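Importin subunit beta-1 (Saccharomyces cerevisiae, PDB 5OWU) carries proteins into the nucleus as the beta subunit of the import receptor, associating with importin alpha, which binds the classical nuclear localization signal of the cargo. Local coordinates at residues L55-L69 against E108-I122. Numbering follows the deposited sequence. Where two conformers were deposited one is given.
Sequences LEGRILAALTLKNEL and EPRIANAAAQLIAAI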
loop_
_atom_site.group_PDB
_atom_site.type_symbol
_atom_site.label_atom_id
_atom_site.label_comp_id
_atom_site.label_asym_id
_atom_site.label_seq_id
_atom_site.Cartn_x
_atom_site.Cartn_y
_atom_site.Cartn_z
ATOM N N LEU A 55 -17.708 25.155 -24.141
ATOM C CA LEU A 55 -17.845 23.821 -23.567
ATOM C C LEU A 55 -17.104 23.690 -22.245
ATOM O O LEU A 55 -17.635 23.145 -21.271
ATOM C CB LEU A 55 -17.328 22.770 -24.548
ATOM C CG LEU A 55 -18.288 22.067 -25.502
ATOM C CD1 LEU A 55 -17.577 20.838 -26.059
ATOM C CD2 LEU A 55 -19.596 21.669 -24.839
ATOM N N GLU A 56 -15.863 24.170 -22.195
ATOM C CA GLU A 56 -15.069 23.983 -20.989
ATOM C C GLU A 56 -15.669 24.717 -19.802
ATOM O O GLU A 56 -15.544 24.252 -18.664
ATOM C CB GLU A 56 -13.642 24.451 -21.227
ATOM C CG GLU A 56 -12.854 23.524 -22.107
ATOM C CD GLU A 56 -11.490 24.072 -22.396
ATOM O OE1 GLU A 56 -10.755 24.353 -21.428
ATOM O OE2 GLU A 56 -11.165 24.235 -23.586
ATOM N N GLY A 57 -16.304 25.867 -20.042
ATOM C CA GLY A 57 -16.973 26.577 -18.964
ATOM C C GLY A 57 -18.189 25.836 -18.445
ATOM O O GLY A 57 -18.470 25.858 -17.247
ATOM N N ARG A 58 -18.930 25.174 -19.340
ATOM C CA ARG A 58 -20.090 24.389 -18.924
ATOM C C ARG A 58 -19.661 23.173 -18.107
ATOM O O ARG A 58 -20.219 22.885 -17.031
ATOM C CB ARG A 58 -20.879 23.958 -20.163
ATOM C CG ARG A 58 -21.303 25.116 -21.078
ATOM C CD ARG A 58 -21.854 24.620 -22.409
ATOM N NE ARG A 58 -22.994 23.730 -22.232
ATOM C CZ ARG A 58 -23.631 23.106 -23.221
ATOM N NH1 ARG A 58 -23.248 23.271 -24.477
ATOM N NH2 ARG A 58 -24.654 22.306 -22.951
ATOM N N ILE A 59 -18.664 22.444 -18.612
ATOM C CA ILE A 59 -18.096 21.323 -17.870
ATOM C C ILE A 59 -17.590 21.795 -16.514
ATOM O O ILE A 59 -17.846 21.163 -15.479
ATOM C CB ILE A 59 -16.986 20.664 -18.711
ATOM C CG1 ILE A 59 -17.594 20.032 -19.968
ATOM C CG2 ILE A 59 -16.225 19.608 -17.909
ATOM C CD1 ILE A 59 -16.676 20.036 -21.180
ATOM N N LEU A 60 -16.896 22.934 -16.493
ATOM C CA LEU A 60 -16.376 23.465 -15.239
ATOM C C LEU A 60 -17.504 23.810 -14.271
ATOM O O LEU A 60 -17.398 23.552 -13.069
ATOM C CB LEU A 60 -15.511 24.693 -15.517
ATOM C CG LEU A 60 -14.998 25.457 -14.300
ATOM C CD1 LEU A 60 -13.996 24.640 -13.513
ATOM C CD2 LEU A 60 -14.387 26.790 -14.729
ATOM N N ALA A 61 -18.592 24.396 -14.771
ATOM C CA ALA A 61 -19.736 24.682 -13.910
ATOM C C ALA A 61 -20.204 23.422 -13.195
ATOM O O ALA A 61 -20.324 23.390 -11.954
ATOM C CB ALA A 61 -20.879 25.269 -14.736
ATOM N N ALA A 62 -20.459 22.362 -13.976
ATOM C CA ALA A 62 -20.947 21.119 -13.386
ATOM C C ALA A 62 -19.947 20.527 -12.399
ATOM O O ALA A 62 -20.329 20.074 -11.313
ATOM C CB ALA A 62 -21.267 20.111 -14.485
ATOM N N LEU A 63 -18.665 20.503 -12.755
ATOM C CA LEU A 63 -17.697 19.826 -11.894
ATOM C C LEU A 63 -17.434 20.612 -10.610
ATOM O O LEU A 63 -17.213 20.015 -9.549
ATOM C CB LEU A 63 -16.396 19.579 -12.663
ATOM C CG LEU A 63 -16.513 18.690 -13.912
ATOM C CD1 LEU A 63 -15.151 18.508 -14.596
ATOM C CD2 LEU A 63 -17.129 17.332 -13.571
ATOM N N THR A 64 -17.444 21.946 -10.680
ATOM C CA THR A 64 -17.258 22.748 -9.474
ATOM C C THR A 64 -18.428 22.553 -8.517
ATOM O O THR A 64 -18.236 22.327 -7.309
ATOM C CB THR A 64 -17.100 24.230 -9.836
ATOM O OG1 THR A 64 -16.034 24.392 -10.779
ATOM C CG2 THR A 64 -16.781 25.060 -8.591
ATOM N N LEU A 65 -19.655 22.598 -9.041
ATOM C CA LEU A 65 -20.784 22.294 -8.168
ATOM C C LEU A 65 -20.665 20.883 -7.590
ATOM O O LEU A 65 -20.875 20.678 -6.387
ATOM C CB LEU A 65 -22.095 22.475 -8.922
ATOM C CG LEU A 65 -23.350 22.189 -8.098
ATOM C CD1 LEU A 65 -23.380 22.972 -6.764
ATOM C CD2 LEU A 65 -24.563 22.505 -8.932
ATOM N N LYS A 66 -20.285 19.901 -8.418
ATOM C CA LYS A 66 -20.109 18.538 -7.913
ATOM C C LYS A 66 -19.131 18.512 -6.755
ATOM O O LYS A 66 -19.358 17.827 -5.750
ATOM C CB LYS A 66 -19.612 17.605 -9.023
ATOM C CG LYS A 66 -19.103 16.230 -8.530
ATOM C CD LYS A 66 -18.282 15.536 -9.577
ATOM C CE LYS A 66 -16.857 16.067 -9.598
ATOM N NZ LYS A 66 -15.938 15.242 -8.755
ATOM N N ASN A 67 -18.024 19.232 -6.889
ATOM C CA ASN A 67 -17.022 19.268 -5.838
ATOM C C ASN A 67 -17.477 20.057 -4.620
ATOM O O ASN A 67 -16.793 20.008 -3.596
ATOM C CB ASN A 67 -15.721 19.851 -6.381
ATOM C CG ASN A 67 -14.983 18.876 -7.283
ATOM O OD1 ASN A 67 -15.126 17.654 -7.152
ATOM N ND2 ASN A 67 -14.192 19.411 -8.202
ATOM N N GLU A 68 -18.596 20.775 -4.698
ATOM C CA GLU A 68 -19.208 21.338 -3.496
ATOM C C GLU A 68 -20.298 20.440 -2.910
ATOM O O GLU A 68 -20.993 20.851 -1.974
ATOM C CB GLU A 68 -19.793 22.721 -3.798
ATOM C CG GLU A 68 -18.760 23.756 -4.221
ATOM C CD GLU A 68 -17.704 24.003 -3.158
ATOM O OE1 GLU A 68 -18.048 23.964 -1.962
ATOM O OE2 GLU A 68 -16.529 24.219 -3.517
ATOM N N LEU A 69 -20.462 19.232 -3.436
ATOM C CA LEU A 69 -21.526 18.334 -3.010
ATOM C C LEU A 69 -21.022 17.004 -2.476
ATOM O O LEU A 69 -21.682 16.408 -1.619
ATOM C CB LEU A 69 -22.494 18.072 -4.177
ATOM C CG LEU A 69 -23.349 19.258 -4.623
ATOM C CD1 LEU A 69 -24.155 18.910 -5.866
ATOM C CD2 LEU A 69 -24.270 19.717 -3.507
ATOM N N GLU A 108 -23.282 15.972 -26.744
ATOM C CA GLU A 108 -21.861 16.181 -26.502
ATOM C C GLU A 108 -21.419 15.298 -25.338
ATOM O O GLU A 108 -21.840 15.544 -24.196
ATOM C CB GLU A 108 -21.590 17.647 -26.193
ATOM C CG GLU A 108 -20.199 17.948 -25.642
ATOM C CD GLU A 108 -19.082 17.443 -26.532
ATOM O OE1 GLU A 108 -18.217 16.696 -26.031
ATOM O OE2 GLU A 108 -19.072 17.794 -27.729
ATOM N N PRO A 109 -20.574 14.281 -25.561
ATOM C CA PRO A 109 -20.268 13.346 -24.458
ATOM C C PRO A 109 -19.581 13.978 -23.260
ATOM O O PRO A 109 -19.681 13.431 -22.153
ATOM C CB PRO A 109 -19.368 12.288 -25.126
ATOM C CG PRO A 109 -18.829 12.931 -26.337
ATOM C CD PRO A 109 -19.892 13.889 -26.807
ATOM N N ARG A 110 -18.871 15.097 -23.434
ATOM C CA ARG A 110 -18.235 15.752 -22.294
ATOM C C ARG A 110 -19.273 16.416 -21.392
ATOM O O ARG A 110 -19.145 16.400 -20.157
ATOM C CB ARG A 110 -17.222 16.784 -22.781
ATOM C CG ARG A 110 -15.997 16.187 -23.463
ATOM C CD ARG A 110 -14.837 17.174 -23.453
ATOM N NE ARG A 110 -14.859 18.068 -24.597
ATOM C CZ ARG A 110 -14.300 19.273 -24.620
ATOM N NH1 ARG A 110 -13.683 19.765 -23.550
ATOM N NH2 ARG A 110 -14.373 20.000 -25.720
ATOM N N ILE A 111 -20.303 17.011 -22.000
ATOM C CA ILE A 111 -21.424 17.550 -21.234
ATOM C C ILE A 111 -22.117 16.425 -20.487
ATOM O O ILE A 111 -22.419 16.537 -19.292
ATOM C CB ILE A 111 -22.406 18.285 -22.169
ATOM C CG1 ILE A 111 -21.755 19.526 -22.788
ATOM C CG2 ILE A 111 -23.702 18.659 -21.426
ATOM C CD1 ILE A 111 -21.382 20.612 -21.794
ATOM N N ALA A 112 -22.366 15.314 -21.190
ATOM C CA ALA A 112 -23.049 14.172 -20.594
ATOM C C ALA A 112 -22.267 13.602 -19.416
ATOM O O ALA A 112 -22.851 13.249 -18.387
ATOM C CB ALA A 112 -23.268 13.101 -21.662
ATOM N N ASN A 113 -20.947 13.492 -19.554
ATOM C CA ASN A 113 -20.112 12.986 -18.465
ATOM C C ASN A 113 -20.152 13.919 -17.253
ATOM O O ASN A 113 -20.362 13.476 -16.111
ATOM C CB ASN A 113 -18.674 12.811 -18.961
ATOM C CG ASN A 113 -17.816 12.001 -18.001
ATOM O OD1 ASN A 113 -18.237 10.965 -17.501
ATOM N ND2 ASN A 113 -16.610 12.476 -17.742
ATOM N N ALA A 114 -19.938 15.221 -17.476
ATOM C CA ALA A 114 -20.008 16.159 -16.352
ATOM C C ALA A 114 -21.367 16.084 -15.668
ATOM O O ALA A 114 -21.462 16.043 -14.429
ATOM C CB ALA A 114 -19.733 17.578 -16.840
ATOM N N ALA A 115 -22.434 16.045 -16.465
ATOM C CA ALA A 115 -23.777 15.956 -15.913
ATOM C C ALA A 115 -23.957 14.670 -15.118
ATOM O O ALA A 115 -24.602 14.668 -14.065
ATOM C CB ALA A 115 -24.798 16.043 -17.044
ATOM N N ALA A 116 -23.389 13.565 -15.604
ATOM C CA ALA A 116 -23.499 12.297 -14.894
ATOM C C ALA A 116 -22.823 12.373 -13.533
ATOM O O ALA A 116 -23.341 11.843 -12.543
ATOM C CB ALA A 116 -22.887 11.170 -15.729
ATOM N N GLN A 117 -21.659 13.022 -13.463
ATOM C CA GLN A 117 -20.992 13.176 -12.173
ATOM C C GLN A 117 -21.806 14.054 -11.222
ATOM O O GLN A 117 -21.882 13.772 -10.015
ATOM C CB GLN A 117 -19.596 13.753 -12.379
ATOM C CG GLN A 117 -18.674 12.879 -13.199
ATOM C CD GLN A 117 -17.241 13.377 -13.188
ATOM O OE1 GLN A 117 -16.625 13.511 -12.134
ATOM N NE2 GLN A 117 -16.704 13.648 -14.369
ATOM N N LEU A 118 -22.425 15.118 -11.746
ATOM C CA LEU A 118 -23.248 15.992 -10.908
ATOM C C LEU A 118 -24.481 15.260 -10.391
ATOM O O LEU A 118 -24.811 15.328 -9.195
ATOM C CB LEU A 118 -23.656 17.238 -11.704
ATOM C CG LEU A 118 -24.589 18.237 -11.005
ATOM C CD1 LEU A 118 -23.924 18.783 -9.775
ATOM C CD2 LEU A 118 -24.969 19.360 -11.937
ATOM N N ILE A 119 -25.185 14.567 -11.291
ATOM C CA ILE A 119 -26.323 13.749 -10.892
ATOM C C ILE A 119 -25.902 12.764 -9.815
ATOM O O ILE A 119 -26.600 12.586 -8.812
ATOM C CB ILE A 119 -26.919 13.028 -12.116
ATOM C CG1 ILE A 119 -27.623 14.037 -13.024
ATOM C CG2 ILE A 119 -27.884 11.924 -11.684
ATOM C CD1 ILE A 119 -27.926 13.507 -14.407
ATOM N N ALA A 120 -24.746 12.121 -9.997
ATOM C CA ALA A 120 -24.268 11.162 -9.009
ATOM C C ALA A 120 -24.097 11.813 -7.642
ATOM O O ALA A 120 -24.465 11.224 -6.621
ATOM C CB ALA A 120 -22.948 10.540 -9.466
ATOM N N ALA A 121 -23.526 13.022 -7.598
ATOM C CA ALA A 121 -23.310 13.694 -6.312
ATOM C C ALA A 121 -24.634 14.011 -5.615
ATOM O O ALA A 121 -24.811 13.756 -4.408
ATOM C CB ALA A 121 -22.506 14.976 -6.531
ATOM N N ILE A 122 -25.583 14.572 -6.366
ATOM C CA ILE A 122 -26.874 14.900 -5.774
ATOM C C ILE A 122 -27.563 13.630 -5.291
ATOM O O ILE A 122 -28.087 13.576 -4.175
ATOM C CB ILE A 122 -27.745 15.675 -6.779
ATOM C CG1 ILE A 122 -27.110 17.034 -7.097
ATOM C CG2 ILE A 122 -29.162 15.876 -6.229
ATOM C CD1 ILE A 122 -27.662 17.683 -8.352
HETATM O O HOH W 1 -12.367 22.098 -25.154
HETATM O O HOH W 2 -14.545 15.096 -11.538
HETATM O O HOH W 3 -17.304 12.380 -9.722
#
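Glu-108 meets Leu-55 CD1 with its carboxylate carbon CD (3.7 Å); in one of its two conformers the chain, bent at chi2 (55°), folds back and OE1 accepts from Arg-110 N at 3.1 Å, capping the helix. Arg-110 lays a guanidinium face over Leu-55; its methylenes pack on Ile-59 CD1 while NH2 reaches Glu-56 OE2 through a water, so an arginine suits this edge. Ile-111 sends CD1 over one face of the Arg-58 guanidinium, 3.5 Å from NE, which donates to Leu-48 O. Ala-114 is small enough for CB to meet Ala-62 CB at 3.8 Å, the helix axes approaching to 8.6 Å. Gln-117 rests CB on Lys-66 CD (3.6 Å); two waters donating to its OE1 are held weakly by Lys-66 NZ. With only an alanine at Lys-66, the Gln-117 methylene would probably lose its aliphatic cover, and Asn-67 OD1 its amine donor. Leu-118 is long enough for CD1 to reach Leu-65 CG (3.8 Å) and Leu-69, Ala-121 sets a small CB against Leu-69 CB, and Ile-122 CG1 meets Leu-69 CD1. The nearly parallel helices (16°) join HEAT repeats 2 and 3, helix 3-15 flanking the first and helices 90-104 and 149-165 the second.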